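Local coordinates for spectinomycin phosphotransferase (Legionella pneumophila, PDB 3I1A), which transfers a phosphate group to the antibiotic spectinomycin and thereby acts as an antibiotic resistance factor, with a nucleotide-binding site like that of protein kinases, at residues I74-I78 with S225-I229; D288-G293 with Y312-F317; Y55-E60 with Q91-K96. All coordinates share one frame. Where two conformers were deposited one is given. Numbering follows the deposited sequence.

Contact 1. Residues I74-I78 with S225-I229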
ATOM      1  N   ILE A  74       1.760   7.171 -17.989  1.00 27.50           N
ATOM      2  CA  ILE A  74       0.711   6.458 -17.244  1.00 25.49           C
ATOM      3  C   ILE A  74      -0.343   7.498 -16.871  1.00 23.85           C
ATOM      4  O   ILE A  74      -0.029   8.554 -16.319  1.00 23.81           O
ATOM      5  CB  ILE A  74       1.255   5.769 -15.966  1.00 27.52           C
ATOM      6  CG1 ILE A  74       2.044   4.507 -16.337  1.00 28.20           C
ATOM      7  CG2 ILE A  74       0.097   5.353 -15.048  1.00 27.83           C
ATOM      8  CD1 ILE A  74       3.360   4.756 -17.016  1.00 30.80           C
ATOM      9  N   LYS A  75      -1.596   7.206 -17.178  1.00 22.70           N
ATOM     10  CA  LYS A  75      -2.663   8.155 -16.911  1.00 22.75           C
ATOM     11  C   LYS A  75      -3.450   7.927 -15.629  1.00 21.25           C
ATOM     12  O   LYS A  75      -3.989   8.889 -15.046  1.00 21.29           O
ATOM     13  CB  LYS A  75      -3.650   8.157 -18.082  1.00 28.14           C
ATOM     14  CG  LYS A  75      -3.049   8.593 -19.417  1.00 31.70           C
ATOM     15  CD  LYS A  75      -4.051   8.396 -20.556  1.00 35.85           C
ATOM     16  CE  LYS A  75      -3.415   8.708 -21.917  1.00 38.31           C
ATOM     17  NZ  LYS A  75      -4.388   8.633 -23.049  1.00 38.40           N
ATOM     18  N   GLU A  76      -3.509   6.665 -15.198  1.00 17.15           N
ATOM     19  CA  GLU A  76      -4.304   6.262 -14.040  1.00 17.96           C
ATOM     20  C   GLU A  76      -3.731   6.521 -12.661  1.00 16.68           C
ATOM     21  O   GLU A  76      -3.743   5.639 -11.804  1.00 15.37           O
ATOM     22  CB  GLU A  76      -4.689   4.776 -14.171  1.00 17.64           C
ATOM     23  CG  GLU A  76      -5.612   4.450 -15.372  1.00 18.88           C
ATOM     24  CD  GLU A  76      -4.905   4.440 -16.719  1.00 18.89           C
ATOM     25  OE1 GLU A  76      -3.682   4.696 -16.800  1.00 18.84           O
ATOM     26  OE2 GLU A  76      -5.588   4.149 -17.721  1.00 20.30           O
ATOM     27  N   ILE A  77      -3.242   7.744 -12.469  0.75 17.03           N
ATOM     28  CA  ILE A  77      -2.661   8.198 -11.213  0.75 16.74           C
ATOM     29  C   ILE A  77      -3.272   9.569 -10.881  0.75 17.05           C
ATOM     30  O   ILE A  77      -3.538  10.371 -11.789  0.75 16.94           O
ATOM     31  CB  ILE A  77      -1.132   8.398 -11.379  0.75 16.48           C
ATOM     32  CG1 ILE A  77      -0.472   7.070 -11.755  0.75 19.62           C
ATOM     33  CG2 ILE A  77      -0.538   8.994 -10.113  0.75 16.69           C
ATOM     34  CD1 ILE A  77       1.032   7.149 -11.812  0.75 22.32           C
ATOM     35  N   ILE A  78      -3.498   9.847  -9.603  1.00 17.51           N
ATOM     36  CA  ILE A  78      -4.018  11.154  -9.236  1.00 17.50           C
ATOM     37  C   ILE A  78      -2.733  11.932  -9.023  1.00 16.71           C
ATOM     38  O   ILE A  78      -2.111  11.834  -7.965  1.00 17.33           O
ATOM     39  CB  ILE A  78      -4.838  11.130  -7.949  1.00 19.52           C
ATOM     40  CG1 ILE A  78      -6.107  10.299  -8.178  1.00 22.17           C
ATOM     41  CG2 ILE A  78      -5.216  12.576  -7.550  1.00 20.10           C
ATOM     42  CD1 ILE A  78      -6.868   9.988  -6.906  1.00 24.72           C
ATOM     43  N   SER A 225     -12.956   5.752 -14.810  1.00 26.92           N
ATOM     44  CA  SER A 225     -11.584   5.266 -14.969  1.00 26.38           C
ATOM     45  C   SER A 225     -11.077   4.898 -13.589  1.00 24.14           C
ATOM     46  O   SER A 225     -11.584   5.394 -12.599  1.00 24.43           O
ATOM     47  CB  SER A 225     -10.674   6.362 -15.531  1.00 25.29           C
ATOM     48  OG  SER A 225      -9.317   5.931 -15.566  1.00 28.49           O
ATOM     49  N   ILE A 226     -10.097   4.007 -13.526  1.00 24.09           N
ATOM     50  CA  ILE A 226      -9.491   3.623 -12.247  1.00 22.08           C
ATOM     51  C   ILE A 226      -8.268   4.527 -11.958  1.00 20.13           C
ATOM     52  O   ILE A 226      -7.722   5.174 -12.858  1.00 19.51           O
ATOM     53  CB  ILE A 226      -9.009   2.152 -12.266  1.00 23.07           C
ATOM     54  CG1 ILE A 226      -7.938   1.956 -13.332  1.00 23.65           C
ATOM     55  CG2 ILE A 226     -10.182   1.206 -12.527  1.00 22.56           C
ATOM     56  CD1 ILE A 226      -6.638   1.450 -12.772  1.00 24.70           C
ATOM     57  N   TYR A 227      -7.856   4.577 -10.692  1.00 17.01           N
ATOM     58  CA  TYR A 227      -6.672   5.330 -10.281  1.00 18.29           C
ATOM     59  C   TYR A 227      -5.985   4.472  -9.246  1.00 16.27           C
ATOM     60  O   TYR A 227      -6.653   3.917  -8.372  1.00 17.36           O
ATOM     61  CB  TYR A 227      -7.037   6.679  -9.656  1.00 17.46           C
ATOM     62  CG  TYR A 227      -7.559   7.640 -10.691  1.00 21.72           C
ATOM     63  CD1 TYR A 227      -6.684   8.417 -11.445  1.00 21.82           C
ATOM     64  CD2 TYR A 227      -8.909   7.639 -11.039  1.00 24.49           C
ATOM     65  CE1 TYR A 227      -7.143   9.161 -12.549  1.00 24.84           C
ATOM     66  CE2 TYR A 227      -9.370   8.375 -12.124  1.00 25.55           C
ATOM     67  CZ  TYR A 227      -8.483   9.123 -12.877  1.00 26.12           C
ATOM     68  OH  TYR A 227      -8.945   9.786 -13.998  1.00 29.12           O
ATOM     69  N   ILE A 228      -4.670   4.321  -9.370  1.00 15.11           N
ATOM     70  CA  ILE A 228      -3.911   3.544  -8.391  1.00 14.45           C
ATOM     71  C   ILE A 228      -3.288   4.528  -7.413  1.00 14.42           C
ATOM     72  O   ILE A 228      -2.576   5.432  -7.832  1.00 15.81           O
ATOM     73  CB  ILE A 228      -2.785   2.729  -9.052  1.00 11.61           C
ATOM     74  CG1 ILE A 228      -3.396   1.668  -9.970  1.00 17.19           C
ATOM     75  CG2 ILE A 228      -1.929   2.063  -7.953  1.00 14.84           C
ATOM     76  CD1 ILE A 228      -2.350   0.904 -10.775  1.00 20.11           C
ATOM     77  N   ILE A 229      -3.550   4.349  -6.118  1.00 15.84           N
ATOM     78  CA  ILE A 229      -3.037   5.264  -5.102  1.00 14.25           C
ATOM     79  C   ILE A 229      -2.048   4.613  -4.147  1.00 16.31           C
ATOM     80  O   ILE A 229      -1.793   3.409  -4.220  1.00 16.34           O
ATOM     81  CB  ILE A 229      -4.189   5.910  -4.259  1.00 13.44           C
ATOM     82  CG1 ILE A 229      -5.008   4.833  -3.537  1.00 13.40           C
ATOM     83  CG2 ILE A 229      -5.092   6.744  -5.200  1.00 17.97           C
ATOM     84  CD1 ILE A 229      -5.920   5.403  -2.459  1.00 14.69           C
TER
HETATM   85  O   HOH W   1      -2.701   8.257  -7.360  1.00 19.77           O
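This is a backbone-led contact between the loop after helix 61-71 and strand 226-228, the second strand of a two-stranded hairpin with 218-220. In the protein-kinase-like fold, the loop after the N-lobe helix here meets the C-lobe. Glu76 is the centre of an inverse gamma turn, closed by a weak bond from Ile77 N to Lys75 O, and its carbonyl is the focus of the contact: Ile228 N donates to Glu76 O at 2.9 Å, and Tyr227 CA adds a CH...O approach to Glu76 O at 3.3 Å. Two residues further along the loop, at Ile78, a water joins loop and strand, accepting from Ile78 N (2.9 Å) and donating to Ile228 O (2.9 Å). The Tyr227 ring lies alongside the loop, with its edge near Ile77 C and with CD1 3.8 Å from Ile78 CG1. The branched apolar side chain of Ile78 can touch both this ring and Ile229, its CD1 lying 4.1 Å from Ile229 CG2. Glu76 is buried, yet its carboxylate finds a donor in Gln120 NE2 of helix 115-129, so an acid is tolerated there; Gln120 also bonds Ser225 OG and Ile226 N. Ile228 packs on Val124 and Ile128 of the same helix. The direct polar links between the two segments thus run through main-chain atoms and one water, while the side-chain polar groups of Glu76 and Ser225 are satisfied through Gln120.

Contact 2. Residues D288-G293 with Y312-F317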
ATOM      1  N   ASP A 288       1.773  -9.416   8.449  1.00 15.90           N
ATOM      2  CA  ASP A 288       0.611  -8.931   9.209  1.00 15.08           C
ATOM      3  C   ASP A 288       0.464  -9.683  10.551  1.00 15.34           C
ATOM      4  O   ASP A 288       0.049  -9.093  11.547  1.00 15.54           O
ATOM      5  CB  ASP A 288      -0.693  -9.106   8.415  1.00 15.94           C
ATOM      6  CG  ASP A 288      -0.926  -7.985   7.398  1.00 15.57           C
ATOM      7  OD1 ASP A 288      -0.261  -6.947   7.487  1.00 17.10           O
ATOM      8  OD2 ASP A 288      -1.801  -8.159   6.527  1.00 18.37           O
ATOM      9  N   ILE A 289       0.791 -10.971  10.594  1.00 16.15           N
ATOM     10  CA  ILE A 289       0.648 -11.693  11.863  1.00 15.72           C
ATOM     11  C   ILE A 289       1.655 -11.080  12.831  1.00 15.97           C
ATOM     12  O   ILE A 289       1.395 -10.931  14.032  1.00 16.12           O
ATOM     13  CB  ILE A 289       0.916 -13.238  11.685  1.00 15.07           C
ATOM     14  CG1 ILE A 289      -0.269 -13.886  10.965  1.00 14.00           C
ATOM     15  CG2 ILE A 289       1.092 -13.917  13.044  1.00 14.87           C
ATOM     16  CD1 ILE A 289      -0.046 -15.325  10.536  1.00 16.81           C
ATOM     17  N   ALA A 290       2.827 -10.725  12.313  1.00 15.47           N
ATOM     18  CA  ALA A 290       3.859 -10.147  13.150  1.00 17.01           C
ATOM     19  C   ALA A 290       3.444  -8.789  13.707  1.00 17.55           C
ATOM     20  O   ALA A 290       3.607  -8.518  14.893  1.00 17.24           O
ATOM     21  CB  ALA A 290       5.178 -10.022  12.353  1.00 17.96           C
ATOM     22  N   VAL A 291       2.914  -7.933  12.835  1.00 16.86           N
ATOM     23  CA  VAL A 291       2.497  -6.593  13.212  1.00 17.95           C
ATOM     24  C   VAL A 291       1.268  -6.564  14.114  1.00 18.42           C
ATOM     25  O   VAL A 291       1.306  -5.983  15.218  1.00 19.85           O
ATOM     26  CB  VAL A 291       2.257  -5.724  11.938  1.00 17.79           C
ATOM     27  CG1 VAL A 291       1.616  -4.416  12.315  1.00 19.48           C
ATOM     28  CG2 VAL A 291       3.602  -5.455  11.225  1.00 19.06           C
ATOM     29  N   TYR A 292       0.188  -7.200  13.677  1.00 20.14           N
ATOM     30  CA  TYR A 292      -1.026  -7.193  14.490  1.00 20.59           C
ATOM     31  C   TYR A 292      -0.898  -8.132  15.682  1.00 20.05           C
ATOM     32  O   TYR A 292      -1.424  -7.854  16.766  1.00 18.94           O
ATOM     33  CB  TYR A 292      -2.240  -7.498  13.610  1.00 23.52           C
ATOM     34  CG  TYR A 292      -2.409  -6.436  12.532  1.00 25.72           C
ATOM     35  CD1 TYR A 292      -1.720  -6.523  11.321  1.00 29.17           C
ATOM     36  CD2 TYR A 292      -3.221  -5.332  12.739  1.00 29.38           C
ATOM     37  CE1 TYR A 292      -1.836  -5.537  10.349  1.00 31.41           C
ATOM     38  CE2 TYR A 292      -3.351  -4.334  11.768  1.00 31.03           C
ATOM     39  CZ  TYR A 292      -2.654  -4.447  10.581  1.00 32.13           C
ATOM     40  OH  TYR A 292      -2.780  -3.467   9.627  1.00 35.96           O
ATOM     41  N   GLY A 293      -0.166  -9.229  15.516  1.00 18.47           N
ATOM     42  CA  GLY A 293       0.031 -10.114  16.652  1.00 18.54           C
ATOM     43  C   GLY A 293       0.787  -9.404  17.774  1.00 17.48           C
ATOM     44  O   GLY A 293       0.452  -9.535  18.971  1.00 17.57           O
ATOM     45  N   TYR A 312      -8.929  -7.679  12.600  1.00 16.00           N
ATOM     46  CA  TYR A 312      -8.198  -7.788  11.337  1.00 18.59           C
ATOM     47  C   TYR A 312      -7.463  -9.122  11.285  1.00 18.98           C
ATOM     48  O   TYR A 312      -7.526  -9.851  10.290  1.00 18.23           O
ATOM     49  CB  TYR A 312      -7.185  -6.663  11.184  1.00 20.16           C
ATOM     50  CG  TYR A 312      -6.413  -6.775   9.885  1.00 26.58           C
ATOM     51  CD1 TYR A 312      -7.071  -6.719   8.649  1.00 29.19           C
ATOM     52  CD2 TYR A 312      -5.035  -6.967   9.886  1.00 27.91           C
ATOM     53  CE1 TYR A 312      -6.359  -6.855   7.448  1.00 30.53           C
ATOM     54  CE2 TYR A 312      -4.319  -7.102   8.696  1.00 30.03           C
ATOM     55  CZ  TYR A 312      -4.984  -7.042   7.485  1.00 31.61           C
ATOM     56  OH  TYR A 312      -4.264  -7.138   6.310  1.00 34.14           O
ATOM     57  N   PHE A 313      -6.761  -9.427  12.366  1.00 16.88           N
ATOM     58  CA  PHE A 313      -6.020 -10.677  12.468  1.00 17.07           C
ATOM     59  C   PHE A 313      -6.952 -11.879  12.234  1.00 18.34           C
ATOM     60  O   PHE A 313      -6.622 -12.804  11.478  1.00 16.14           O
ATOM     61  CB  PHE A 313      -5.370 -10.753  13.858  1.00 15.90           C
ATOM     62  CG  PHE A 313      -4.370 -11.869  14.006  1.00 18.93           C
ATOM     63  CD1 PHE A 313      -3.001 -11.594  14.084  1.00 16.89           C
ATOM     64  CD2 PHE A 313      -4.796 -13.187  14.072  1.00 18.45           C
ATOM     65  CE1 PHE A 313      -2.075 -12.638  14.223  1.00 20.33           C
ATOM     66  CE2 PHE A 313      -3.873 -14.237  14.212  1.00 17.70           C
ATOM     67  CZ  PHE A 313      -2.522 -13.959  14.285  1.00 17.93           C
ATOM     68  N   LYS A 314      -8.130 -11.874  12.858  1.00 15.29           N
ATOM     69  CA  LYS A 314      -9.019 -13.025  12.682  1.00 17.60           C
ATOM     70  C   LYS A 314      -9.630 -13.159  11.303  1.00 17.75           C
ATOM     71  O   LYS A 314      -9.819 -14.277  10.800  1.00 17.37           O
ATOM     72  CB  LYS A 314     -10.128 -13.004  13.736  1.00 16.22           C
ATOM     73  CG  LYS A 314      -9.562 -13.264  15.126  1.00 18.40           C
ATOM     74  CD  LYS A 314     -10.637 -13.493  16.176  1.00 22.44           C
ATOM     75  CE  LYS A 314     -11.365 -12.218  16.544  1.00 23.27           C
ATOM     76  NZ  LYS A 314     -12.342 -12.501  17.649  1.00 26.10           N
ATOM     77  N   GLU A 315      -9.948 -12.018  10.697  1.00 18.55           N
ATOM     78  CA  GLU A 315     -10.542 -12.019   9.377  1.00 20.16           C
ATOM     79  C   GLU A 315      -9.659 -12.708   8.356  1.00 19.37           C
ATOM     80  O   GLU A 315     -10.172 -13.258   7.378  1.00 19.35           O
ATOM     81  CB  GLU A 315     -10.817 -10.594   8.925  1.00 23.45           C
ATOM     82  CG  GLU A 315     -12.013  -9.981   9.610  1.00 30.30           C
ATOM     83  CD  GLU A 315     -12.340  -8.619   9.048  1.00 34.18           C
ATOM     84  OE1 GLU A 315     -13.490  -8.178   9.230  1.00 38.90           O
ATOM     85  OE2 GLU A 315     -11.442  -7.998   8.430  1.00 36.95           O
ATOM     86  N   MET A 316      -8.341 -12.668   8.563  1.00 18.54           N
ATOM     87  CA  MET A 316      -7.425 -13.309   7.602  1.00 18.02           C
ATOM     88  C   MET A 316      -7.703 -14.794   7.472  1.00 18.21           C
ATOM     89  O   MET A 316      -7.387 -15.416   6.444  1.00 18.47           O
ATOM     90  CB  MET A 316      -5.961 -13.121   8.030  1.00 17.62           C
ATOM     91  CG  MET A 316      -5.551 -11.656   8.155  1.00 19.99           C
ATOM     92  SD  MET A 316      -3.787 -11.363   8.457  1.00 17.82           S
ATOM     93  CE  MET A 316      -3.414 -12.574   9.799  1.00 18.86           C
ATOM     94  N   PHE A 317      -8.283 -15.370   8.523  1.00 19.09           N
ATOM     95  CA  PHE A 317      -8.590 -16.801   8.540  1.00 19.91           C
ATOM     96  C   PHE A 317     -10.020 -17.157   8.131  1.00 21.22           C
ATOM     97  O   PHE A 317     -10.420 -18.327   8.202  1.00 23.10           O
ATOM     98  CB  PHE A 317      -8.278 -17.377   9.936  1.00 18.61           C
ATOM     99  CG  PHE A 317      -6.840 -17.230  10.334  1.00 17.19           C
ATOM    100  CD1 PHE A 317      -6.369 -16.023  10.861  1.00 14.74           C
ATOM    101  CD2 PHE A 317      -5.927 -18.275  10.121  1.00 17.41           C
ATOM    102  CE1 PHE A 317      -5.017 -15.855  11.169  1.00 15.48           C
ATOM    103  CE2 PHE A 317      -4.567 -18.115  10.423  1.00 17.44           C
ATOM    104  CZ  PHE A 317      -4.106 -16.908  10.945  1.00 16.98           C
TER
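Three aromatic residues, Phe313, Tyr312 and Tyr292, lose the most surface where helix 274-297 meets helix 303-315. Phe313 points at the first helix from a buried position: its CE1 lies 3.6 Å from Ile289 CG2, while CD1 comes within 4.0 Å of Gly293 N, the ring presenting its edge to that backbone. A CB at Gly293 would run into Ile289 O at 2.3 Å but sit 3.7 Å from Phe313 CE1, an ordinary contact, so the ring is not what excludes a side chain. Phe174 of helix 169-180 also meets Phe313 edge-to-face. Tyr312 and Tyr292 form an edge-to-face pair, the edge of Tyr312 directed at the face of Tyr292, with centroids 4.5 Å apart and planes inclined by 54°. Tyrosine suits this more open side, because the ring packs while the hydroxyl remains available: Tyr312 OH donates to Asp288 OD2 at 2.7 Å. Flexible Met316 lies between the polar and apolar ends, its SD 3.8 Å from Asp288 CB and its CE 3.6 Å from Ile289 CG1. Ile289 in turn packs on Val154 and Leu188, from two further helices. Two consecutive helices packed through aromatic and aliphatic side chains belong to the helical C-lobe of an aminoglycoside phosphotransferase.

Contact 3. Residues Y55-E60 with Q91-K96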
ATOM      1  N   TYR A  55       8.206  18.050   5.915  1.00 24.03           N
ATOM      2  CA  TYR A  55       9.458  18.666   6.284  1.00 23.92           C
ATOM      3  C   TYR A  55      10.613  18.096   5.479  1.00 25.24           C
ATOM      4  O   TYR A  55      10.555  16.954   5.040  1.00 25.78           O
ATOM      5  CB  TYR A  55       9.705  18.419   7.764  1.00 26.25           C
ATOM      6  CG  TYR A  55       9.054  19.441   8.651  1.00 27.86           C
ATOM      7  CD1 TYR A  55       9.507  20.756   8.655  1.00 28.35           C
ATOM      8  CD2 TYR A  55       8.015  19.096   9.511  1.00 27.49           C
ATOM      9  CE1 TYR A  55       8.958  21.699   9.494  1.00 29.31           C
ATOM     10  CE2 TYR A  55       7.452  20.045  10.365  1.00 27.98           C
ATOM     11  CZ  TYR A  55       7.939  21.347  10.349  1.00 28.27           C
ATOM     12  OH  TYR A  55       7.449  22.299  11.211  1.00 29.63           O
ATOM     13  N   GLY A  56      11.656  18.895   5.272  1.00 26.17           N
ATOM     14  CA  GLY A  56      12.819  18.407   4.554  1.00 27.64           C
ATOM     15  C   GLY A  56      13.035  18.827   3.114  1.00 29.51           C
ATOM     16  O   GLY A  56      12.118  19.302   2.432  1.00 27.15           O
ATOM     17  N   TYR A  57      14.270  18.658   2.656  1.00 29.83           N
ATOM     18  CA  TYR A  57      14.629  18.996   1.295  1.00 32.29           C
ATOM     19  C   TYR A  57      15.247  17.797   0.562  1.00 32.47           C
ATOM     20  O   TYR A  57      15.826  17.941  -0.506  1.00 32.22           O
ATOM     21  CB  TYR A  57      15.561  20.218   1.274  1.00 34.98           C
ATOM     22  CG  TYR A  57      16.711  20.160   2.247  1.00 37.55           C
ATOM     23  CD1 TYR A  57      17.912  19.555   1.902  1.00 38.82           C
ATOM     24  CD2 TYR A  57      16.590  20.702   3.524  1.00 39.26           C
ATOM     25  CE1 TYR A  57      18.976  19.490   2.810  1.00 40.16           C
ATOM     26  CE2 TYR A  57      17.642  20.641   4.442  1.00 41.05           C
ATOM     27  CZ  TYR A  57      18.831  20.033   4.077  1.00 41.48           C
ATOM     28  OH  TYR A  57      19.868  19.964   4.987  1.00 42.67           O
ATOM     29  N   HIS A  58      15.128  16.612   1.151  0.75 32.20           N
ATOM     30  CA  HIS A  58      15.655  15.410   0.515  0.75 33.39           C
ATOM     31  C   HIS A  58      14.609  14.857  -0.467  0.75 33.06           C
ATOM     32  O   HIS A  58      13.419  15.144  -0.350  0.75 32.53           O
ATOM     33  CB  HIS A  58      16.016  14.367   1.576  0.75 35.57           C
ATOM     34  CG  HIS A  58      17.077  14.828   2.531  0.75 37.32           C
ATOM     35  ND1 HIS A  58      17.450  14.098   3.641  0.75 39.23           N
ATOM     36  CD2 HIS A  58      17.831  15.953   2.552  0.75 38.13           C
ATOM     37  CE1 HIS A  58      18.386  14.755   4.304  0.75 39.37           C
ATOM     38  NE2 HIS A  58      18.634  15.885   3.665  0.75 38.69           N
ATOM     39  N   ASP A  59      15.063  14.074  -1.437  1.00 32.75           N
ATOM     40  CA  ASP A  59      14.179  13.502  -2.456  1.00 33.47           C
ATOM     41  C   ASP A  59      13.244  12.438  -1.896  1.00 31.70           C
ATOM     42  O   ASP A  59      13.691  11.436  -1.340  1.00 31.90           O
ATOM     43  CB  ASP A  59      15.007  12.893  -3.585  1.00 35.78           C
ATOM     44  CG  ASP A  59      15.902  13.913  -4.266  1.00 38.13           C
ATOM     45  OD1 ASP A  59      15.402  14.990  -4.646  1.00 39.81           O
ATOM     46  OD2 ASP A  59      17.107  13.635  -4.434  1.00 41.70           O
ATOM     47  N   GLU A  60      11.944  12.667  -2.032  1.00 29.35           N
ATOM     48  CA  GLU A  60      10.950  11.713  -1.551  1.00 28.86           C
ATOM     49  C   GLU A  60      10.785  10.690  -2.675  1.00 26.14           C
ATOM     50  O   GLU A  60      10.532  11.066  -3.812  1.00 24.15           O
ATOM     51  CB  GLU A  60       9.610  12.416  -1.303  1.00 31.29           C
ATOM     52  CG  GLU A  60       9.594  13.403  -0.140  1.00 34.38           C
ATOM     53  CD  GLU A  60       9.930  12.741   1.169  1.00 36.82           C
ATOM     54  OE1 GLU A  60       9.402  11.637   1.414  1.00 37.56           O
ATOM     55  OE2 GLU A  60      10.714  13.319   1.958  1.00 38.94           O
ATOM     56  N   GLN A  91       9.521  23.067  -3.491  1.00 20.49           N
ATOM     57  CA  GLN A  91      10.487  22.900  -2.409  1.00 22.05           C
ATOM     58  C   GLN A  91      10.742  24.251  -1.767  1.00 24.04           C
ATOM     59  O   GLN A  91      11.178  25.175  -2.434  1.00 26.01           O
ATOM     60  CB  GLN A  91      11.829  22.396  -2.925  1.00 20.97           C
ATOM     61  CG  GLN A  91      12.856  22.223  -1.804  1.00 20.07           C
ATOM     62  CD  GLN A  91      12.488  21.108  -0.835  1.00 20.97           C
ATOM     63  OE1 GLN A  91      12.449  19.929  -1.207  1.00 23.37           O
ATOM     64  NE2 GLN A  91      12.226  21.469   0.419  1.00 21.02           N
ATOM     65  N   LEU A  92      10.479  24.379  -0.476  1.00 24.97           N
ATOM     66  CA  LEU A  92      10.756  25.643   0.169  1.00 25.03           C
ATOM     67  C   LEU A  92      12.003  25.411   1.001  1.00 25.44           C
ATOM     68  O   LEU A  92      12.596  24.340   0.956  1.00 25.56           O
ATOM     69  CB  LEU A  92       9.576  26.089   1.026  1.00 25.96           C
ATOM     70  CG  LEU A  92       8.351  26.391   0.158  1.00 26.13           C
ATOM     71  CD1 LEU A  92       7.156  26.698   1.034  1.00 29.07           C
ATOM     72  CD2 LEU A  92       8.652  27.558  -0.755  1.00 25.93           C
ATOM     73  N   LYS A  93      12.398  26.401   1.774  1.00 25.98           N
ATOM     74  CA  LYS A  93      13.614  26.259   2.544  1.00 27.02           C
ATOM     75  C   LYS A  93      13.694  25.043   3.445  1.00 26.56           C
ATOM     76  O   LYS A  93      14.669  24.294   3.402  1.00 28.40           O
ATOM     77  CB  LYS A  93      13.849  27.498   3.391  1.00 26.29           C
ATOM     78  CG  LYS A  93      15.158  27.404   4.137  1.00 30.14           C
ATOM     79  CD  LYS A  93      15.414  28.644   4.930  1.00 31.45           C
ATOM     80  CE  LYS A  93      16.721  28.503   5.653  1.00 33.38           C
ATOM     81  NZ  LYS A  93      17.861  28.316   4.723  1.00 33.20           N
ATOM     82  N   HIS A  94      12.682  24.835   4.271  1.00 26.08           N
ATOM     83  CA  HIS A  94      12.744  23.705   5.177  1.00 25.60           C
ATOM     84  C   HIS A  94      11.618  22.688   5.041  1.00 24.79           C
ATOM     85  O   HIS A  94      11.545  21.751   5.821  1.00 25.02           O
ATOM     86  CB  HIS A  94      12.825  24.217   6.613  1.00 26.43           C
ATOM     87  CG  HIS A  94      11.770  25.213   6.951  1.00 27.22           C
ATOM     88  ND1 HIS A  94      11.497  26.303   6.150  1.00 30.76           N
ATOM     89  CD2 HIS A  94      10.902  25.275   7.985  1.00 27.88           C
ATOM     90  CE1 HIS A  94      10.499  26.992   6.677  1.00 30.31           C
ATOM     91  NE2 HIS A  94      10.121  26.389   7.791  1.00 29.33           N
ATOM     92  N   PHE A  95      10.739  22.871   4.058  1.00 22.07           N
ATOM     93  CA  PHE A  95       9.663  21.920   3.847  1.00 22.39           C
ATOM     94  C   PHE A  95       9.189  21.982   2.404  1.00 20.96           C
ATOM     95  O   PHE A  95       9.572  22.882   1.648  1.00 21.36           O
ATOM     96  CB  PHE A  95       8.507  22.144   4.832  1.00 21.50           C
ATOM     97  CG  PHE A  95       7.761  23.434   4.636  1.00 22.60           C
ATOM     98  CD1 PHE A  95       6.623  23.485   3.832  1.00 22.14           C
ATOM     99  CD2 PHE A  95       8.197  24.600   5.257  1.00 25.08           C
ATOM    100  CE1 PHE A  95       5.930  24.684   3.648  1.00 22.23           C
ATOM    101  CE2 PHE A  95       7.506  25.810   5.076  1.00 25.88           C
ATOM    102  CZ  PHE A  95       6.374  25.843   4.270  1.00 25.02           C
ATOM    103  N   LYS A  96       8.388  20.992   2.038  1.00 20.16           N
ATOM    104  CA  LYS A  96       7.837  20.841   0.695  1.00 19.39           C
ATOM    105  C   LYS A  96       6.322  20.988   0.708  1.00 17.97           C
ATOM    106  O   LYS A  96       5.682  20.627   1.690  1.00 16.50           O
ATOM    107  CB  LYS A  96       8.105  19.427   0.185  1.00 20.18           C
ATOM    108  CG  LYS A  96       9.526  19.053  -0.129  1.00 25.56           C
ATOM    109  CD  LYS A  96       9.523  17.620  -0.716  1.00 25.73           C
ATOM    110  CE  LYS A  96      10.930  17.107  -0.996  1.00 27.76           C
ATOM    111  NZ  LYS A  96      11.677  16.936   0.282  1.00 26.90           N
TER
HETATM  112  O   HOH W   2      10.403  16.237   2.329  1.00 36.75           O
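Past the end of strand 48-55 the chain bends away, and the 91-96 segment supplies donors for the carbonyls of Gly56 and His58. Tyr55 and Phe95 are an antiparallel non-hydrogen-bonded pair, CA to CA 4.1 Å, and the next residue makes the bond: Gly56 N donates to His94 O at 2.9 Å. At the positive phi of Gly56 (104°) a CB would jam against the preceding carbonyl, so glycine fits here. Its own oxygen is taken by Gln91, whose NE2 donates to Gly56 O at 3.0 Å and to Leu92 O at 2.9 Å; a primary amide has the two protons needed. These strands belong to the five-stranded antiparallel sheet of the kinase-like N-lobe, and Leu92 N to Phe95 O (2.8 Å) closes the hairpin between its strands 90-91 and 95-101. Lys96, long enough for its ammonium to reach into the bend of residues 56-60, gives NZ to His58 O at 2.6 Å, to Gly56 O weakly at 3.2 Å, and to a water at 2.5 Å. That water donates to Tyr55 O (2.8 Å) and Glu60 OE2 (3.0 Å), linking Lys96 NZ to Glu60 OE2, 4.1 Å away. Glu60 OE1 forms a salt bridge with Lys54. Tyr55 OH bonds to the carbonyl of Lys3.

How the contacts relate
Contacts 1 and 3 alternate along the chain and flank helix 61-71: contact 3 involves the loop leading into it, contact 1 the loop leaving it. Their centres are 25 Å apart. Contact 2 lies across the molecule's centre, 29 Å from contact 1 and 36 Å from contact 3, centre to centre. The nucleotide and Mg(2+) sites are empty of both here. In contact 1 the side chains of Ile78 and Ile229 come about 4 Å from those of Pro101 and Asn217, respectively; that of Ile78 is also about 4 Å from a bound MES, probably from the crystallisation liquor. Between side chains, Lys96 of contact 3 is about 8 Å from Lys52, and Tyr292 of contact 2 about 11 Å from Asp230.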